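Local coordinates for conserved hypothetical protein MTH1747 (Methanothermobacter thermautotrophicus, PDB 1I36) that binds NADP in a Rossmann-type domain and is probably an oxidoreductase related to the 3-hydroxyacid dehydrogenases, its substrate unknown, at residues E103-S115 with R124-M136. The protein carries 1 engineered substitution. Residues are numbered along the deposited sequence; the frame is centred on the assembly and turned at random.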
loop_
_atom_site.group_PDB
_atom_site.type_symbol
_atom_site.label_atom_id
_atom_site.label_comp_id
_atom_site.label_asym_id
_atom_site.label_seq_id
_atom_site.Cartn_x
_atom_site.Cartn_y
_atom_site.Cartn_z
ATOM N N GLU A 103 28.799 14.074 24.798
ATOM C CA GLU A 103 28.551 14.706 26.104
ATOM C C GLU A 103 28.675 16.228 26.214
ATOM O O GLU A 103 28.045 16.844 27.073
ATOM C CB GLU A 103 29.458 14.030 27.155
ATOM C CG GLU A 103 29.159 12.545 27.277
ATOM C CD GLU A 103 30.250 11.739 27.989
ATOM O OE1 GLU A 103 31.334 12.301 28.309
ATOM O OE2 GLU A 103 30.012 10.516 28.199
ATOM N N LYS A 104 29.422 16.829 25.310
ATOM C CA LYS A 104 29.645 18.265 25.343
ATOM C C LYS A 104 29.177 18.995 24.098
ATOM O O LYS A 104 29.469 20.170 23.937
ATOM C CB LYS A 104 31.140 18.527 25.474
ATOM C CG LYS A 104 31.785 17.938 26.688
ATOM C CD LYS A 104 33.188 18.491 26.824
ATOM C CE LYS A 104 34.191 17.772 25.941
ATOM N NZ LYS A 104 34.801 16.628 26.707
ATOM N N GLY A 105 28.484 18.303 23.199
ATOM C CA GLY A 105 28.051 18.950 21.980
ATOM C C GLY A 105 26.594 18.717 21.687
ATOM O O GLY A 105 25.895 18.137 22.489
ATOM N N GLY A 106 26.115 19.265 20.580
ATOM C CA GLY A 106 24.736 19.047 20.204
ATOM C C GLY A 106 24.737 17.884 19.217
ATOM O O GLY A 106 25.675 17.731 18.429
ATOM N N PHE A 107 23.711 17.045 19.268
ATOM C CA PHE A 107 23.652 15.899 18.367
ATOM C C PHE A 107 22.471 16.071 17.426
ATOM O O PHE A 107 21.384 16.411 17.858
ATOM C CB PHE A 107 23.456 14.615 19.164
ATOM C CG PHE A 107 23.440 13.367 18.311
ATOM C CD1 PHE A 107 22.278 12.958 17.676
ATOM C CD2 PHE A 107 24.563 12.580 18.202
ATOM C CE1 PHE A 107 22.239 11.754 16.945
ATOM C CE2 PHE A 107 24.535 11.361 17.470
ATOM C CZ PHE A 107 23.363 10.965 16.856
ATOM N N VAL A 108 22.681 15.748 16.158
ATOM C CA VAL A 108 21.629 15.808 15.143
ATOM C C VAL A 108 21.504 14.462 14.442
ATOM O O VAL A 108 22.502 13.902 13.986
ATOM C CB VAL A 108 21.962 16.886 14.066
ATOM C CG1 VAL A 108 20.874 16.880 12.943
ATOM C CG2 VAL A 108 21.959 18.292 14.745
ATOM N N ASP A 109 20.286 13.924 14.407
ATOM C CA ASP A 109 20.025 12.636 13.720
ATOM C C ASP A 109 19.673 13.061 12.279
ATOM O O ASP A 109 18.646 13.693 12.086
ATOM C CB ASP A 109 18.811 11.990 14.397
ATOM C CG ASP A 109 18.338 10.728 13.714
ATOM O OD1 ASP A 109 19.030 10.220 12.799
ATOM O OD2 ASP A 109 17.252 10.248 14.098
ATOM N N ALA A 110 20.555 12.825 11.302
ATOM C CA ALA A 110 20.222 13.183 9.907
ATOM C C ALA A 110 19.893 11.859 9.212
ATOM O O ALA A 110 20.543 10.865 9.476
ATOM C CB ALA A 110 21.429 13.844 9.224
ATOM N N ALA A 111 18.914 11.847 8.310
ATOM C CA ALA A 111 18.562 10.612 7.593
ATOM C C ALA A 111 18.407 10.955 6.109
ATOM O O ALA A 111 17.632 11.853 5.743
ATOM C CB ALA A 111 17.247 10.016 8.144
ATOM N N ILE A 112 19.145 10.226 5.281
ATOM C CA ILE A 112 19.146 10.399 3.833
ATOM C C ILE A 112 17.870 9.728 3.316
ATOM O O ILE A 112 17.643 8.543 3.563
ATOM C CB ILE A 112 20.401 9.748 3.214
ATOM C CG1 ILE A 112 21.632 10.581 3.617
ATOM C CG2 ILE A 112 20.299 9.744 1.668
ATOM C CD1 ILE A 112 22.992 9.979 3.188
ATOM N N MET A 113 17.032 10.513 2.648
ATOM C CA MET A 113 15.738 10.048 2.145
ATOM C C MET A 113 15.716 9.720 0.657
ATOM O O MET A 113 14.742 10.011 -0.031
ATOM C CB MET A 113 14.674 11.116 2.448
ATOM C CG MET A 113 14.495 11.393 3.936
ATOM S SD MET A 113 14.066 9.885 4.750
ATOM C CE MET A 113 12.363 9.741 4.379
ATOM N N GLY A 114 16.764 9.076 0.173
ATOM C CA GLY A 114 16.820 8.739 -1.231
ATOM C C GLY A 114 18.108 8.045 -1.615
ATOM O O GLY A 114 18.760 7.398 -0.782
ATOM N N SER A 115 18.467 8.188 -2.889
ATOM C CA SER A 115 19.669 7.572 -3.430
ATOM C C SER A 115 20.793 8.595 -3.602
ATOM O O SER A 115 20.676 9.505 -4.414
ATOM C CB SER A 115 19.347 6.931 -4.790
ATOM O OG SER A 115 20.526 6.520 -5.468
ATOM N N ARG A 124 17.386 14.763 -0.529
ATOM C CA ARG A 124 16.685 15.299 0.618
ATOM C C ARG A 124 17.216 14.577 1.865
ATOM O O ARG A 124 17.388 13.335 1.882
ATOM C CB ARG A 124 15.177 15.087 0.500
ATOM C CG ARG A 124 14.339 15.438 1.763
ATOM C CD ARG A 124 14.590 16.840 2.354
ATOM N NE ARG A 124 14.484 17.952 1.399
ATOM C CZ ARG A 124 13.345 18.539 1.020
ATOM N NH1 ARG A 124 12.181 18.116 1.501
ATOM N NH2 ARG A 124 13.379 19.600 0.209
ATOM N N ILE A 125 17.551 15.375 2.879
ATOM C CA ILE A 125 18.022 14.823 4.133
ATOM C C ILE A 125 17.086 15.362 5.216
ATOM O O ILE A 125 16.874 16.571 5.300
ATOM C CB ILE A 125 19.445 15.331 4.426
ATOM C CG1 ILE A 125 20.423 14.765 3.408
ATOM C CG2 ILE A 125 19.874 14.986 5.871
ATOM C CD1 ILE A 125 21.793 15.456 3.515
ATOM N N ILE A 126 16.515 14.504 6.039
ATOM C CA ILE A 126 15.683 15.043 7.119
ATOM C C ILE A 126 16.556 14.978 8.388
ATOM O O ILE A 126 17.409 14.089 8.514
ATOM C CB ILE A 126 14.324 14.314 7.278
ATOM C CG1 ILE A 126 14.533 12.833 7.573
ATOM C CG2 ILE A 126 13.466 14.510 5.976
ATOM C CD1 ILE A 126 13.209 12.099 7.991
ATOM N N ALA A 127 16.347 15.914 9.309
ATOM C CA ALA A 127 17.171 15.987 10.522
ATOM C C ALA A 127 16.322 16.305 11.741
ATOM O O ALA A 127 15.384 17.118 11.683
ATOM C CB ALA A 127 18.274 17.076 10.322
ATOM N N SER A 128 16.669 15.664 12.859
ATOM C CA SER A 128 15.917 15.856 14.087
ATOM C C SER A 128 16.854 16.132 15.259
ATOM O O SER A 128 18.012 15.719 15.245
ATOM C CB SER A 128 15.021 14.640 14.349
ATOM O OG SER A 128 15.770 13.501 14.768
ATOM N N GLY A 129 16.328 16.823 16.272
ATOM C CA GLY A 129 17.125 17.184 17.440
ATOM C C GLY A 129 17.018 18.689 17.625
ATOM O O GLY A 129 16.676 19.423 16.679
ATOM N N ARG A 130 17.400 19.169 18.812
ATOM C CA ARG A 130 17.330 20.597 19.154
ATOM C C ARG A 130 18.184 21.457 18.271
ATOM O O ARG A 130 17.887 22.633 18.043
ATOM C CB ARG A 130 17.774 20.856 20.609
ATOM C CG ARG A 130 16.938 20.217 21.651
ATOM C CD ARG A 130 17.399 20.680 23.062
ATOM N NE ARG A 130 17.260 22.123 23.242
ATOM C CZ ARG A 130 18.286 22.960 23.254
ATOM N NH1 ARG A 130 19.513 22.493 23.104
ATOM N NH2 ARG A 130 18.090 24.253 23.456
ATOM N N ASP A 131 19.291 20.888 17.843
ATOM C CA ASP A 131 20.228 21.577 16.985
ATOM C C ASP A 131 20.031 21.298 15.501
ATOM O O ASP A 131 20.902 21.649 14.689
ATOM C CB ASP A 131 21.631 21.153 17.382
ATOM C CG ASP A 131 21.915 21.441 18.859
ATOM O OD1 ASP A 131 22.191 22.615 19.164
ATOM O OD2 ASP A 131 21.792 20.503 19.690
ATOM N N ALA A 132 18.908 20.676 15.137
ATOM C CA ALA A 132 18.657 20.339 13.722
ATOM C C ALA A 132 18.600 21.589 12.821
ATOM O O ALA A 132 19.117 21.604 11.674
ATOM C CB ALA A 132 17.341 19.505 13.609
ATOM N N GLU A 133 17.959 22.638 13.334
ATOM C CA GLU A 133 17.856 23.906 12.615
ATOM C C GLU A 133 19.233 24.477 12.321
ATOM O O GLU A 133 19.461 25.071 11.269
ATOM C CB GLU A 133 17.103 24.934 13.451
ATOM C CG GLU A 133 15.621 24.729 13.559
ATOM C CD GLU A 133 14.959 25.928 14.234
ATOM O OE1 GLU A 133 15.196 27.076 13.773
ATOM O OE2 GLU A 133 14.237 25.726 15.240
ATOM N N GLU A 134 20.170 24.271 13.238
ATOM C CA GLU A 134 21.522 24.776 13.049
ATOM C C GLU A 134 22.248 24.010 11.924
ATOM O O GLU A 134 22.969 24.611 11.115
ATOM C CB GLU A 134 22.280 24.716 14.376
ATOM C CG GLU A 134 23.696 25.302 14.373
ATOM C CD GLU A 134 23.770 26.792 14.066
ATOM O OE1 GLU A 134 22.794 27.534 14.376
ATOM O OE2 GLU A 134 24.818 27.208 13.511
ATOM N N PHE A 135 22.009 22.699 11.834
ATOM C CA PHE A 135 22.596 21.870 10.778
ATOM C C PHE A 135 21.968 22.322 9.439
ATOM O O PHE A 135 22.640 22.390 8.421
ATOM C CB PHE A 135 22.234 20.405 11.063
ATOM C CG PHE A 135 22.542 19.444 9.926
ATOM C CD1 PHE A 135 23.807 19.393 9.348
ATOM C CD2 PHE A 135 21.556 18.588 9.444
ATOM C CE1 PHE A 135 24.082 18.515 8.317
ATOM C CE2 PHE A 135 21.817 17.709 8.426
ATOM C CZ PHE A 135 23.076 17.664 7.849
ATOM N N MET A 136 20.672 22.641 9.470
ATOM C CA MET A 136 19.926 23.054 8.277
ATOM C C MET A 136 20.482 24.329 7.610
ATOM O O MET A 136 20.238 24.574 6.427
ATOM C CB MET A 136 18.436 23.193 8.590
ATOM C CG MET A 136 17.545 23.216 7.315
ATOM S SD MET A 136 15.796 23.316 7.677
ATOM C CE MET A 136 15.155 24.050 6.140
HETATM O O HOH W 1 20.197 18.356 19.115
#
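V108 wedges both its methyls into the hollow where strand 124-128 turns into helix 132-136. CG1, anti to the backbone N (chi1 177°), lies 3.7 Å from A127 CB and also meets the F135 ring obliquely; CG2 sits 3.5 Å from D131 O. A110 CB fills the next notch, between F135 CE2 and I125 CG2. Cutting V108 back to an alanine is likely to leave a gap against A127, D131 and F135, with less to hold the ring in place. On the other face, M113, bent at chi2 and chi3, curls over I126, its CG 3.9 Å from I126 CG2; M192 of the second subunit packs on both. Farther along this face, S128 OG lies 3.4 Å from D109 CB. Four backbone hydrogen bonds join the antiparallel strands, A111 N to I126 O being 2.7 Å; a fifth, M113 N to R124 O, follows just past strand 106-112. Beyond the D109–S128 pair, a water donates to F107 O and D131 OD2 and accepts from D131 N, bridging the splayed ends. Strand 106-112 also pairs with strand 83-86, extending the Rossmann-type sheet beside NADP, which I112 touches. The V108 face is apolar; the other mixes A111 and I126 with D109 and S128, whose polar ends bond to S156, E151 and A155.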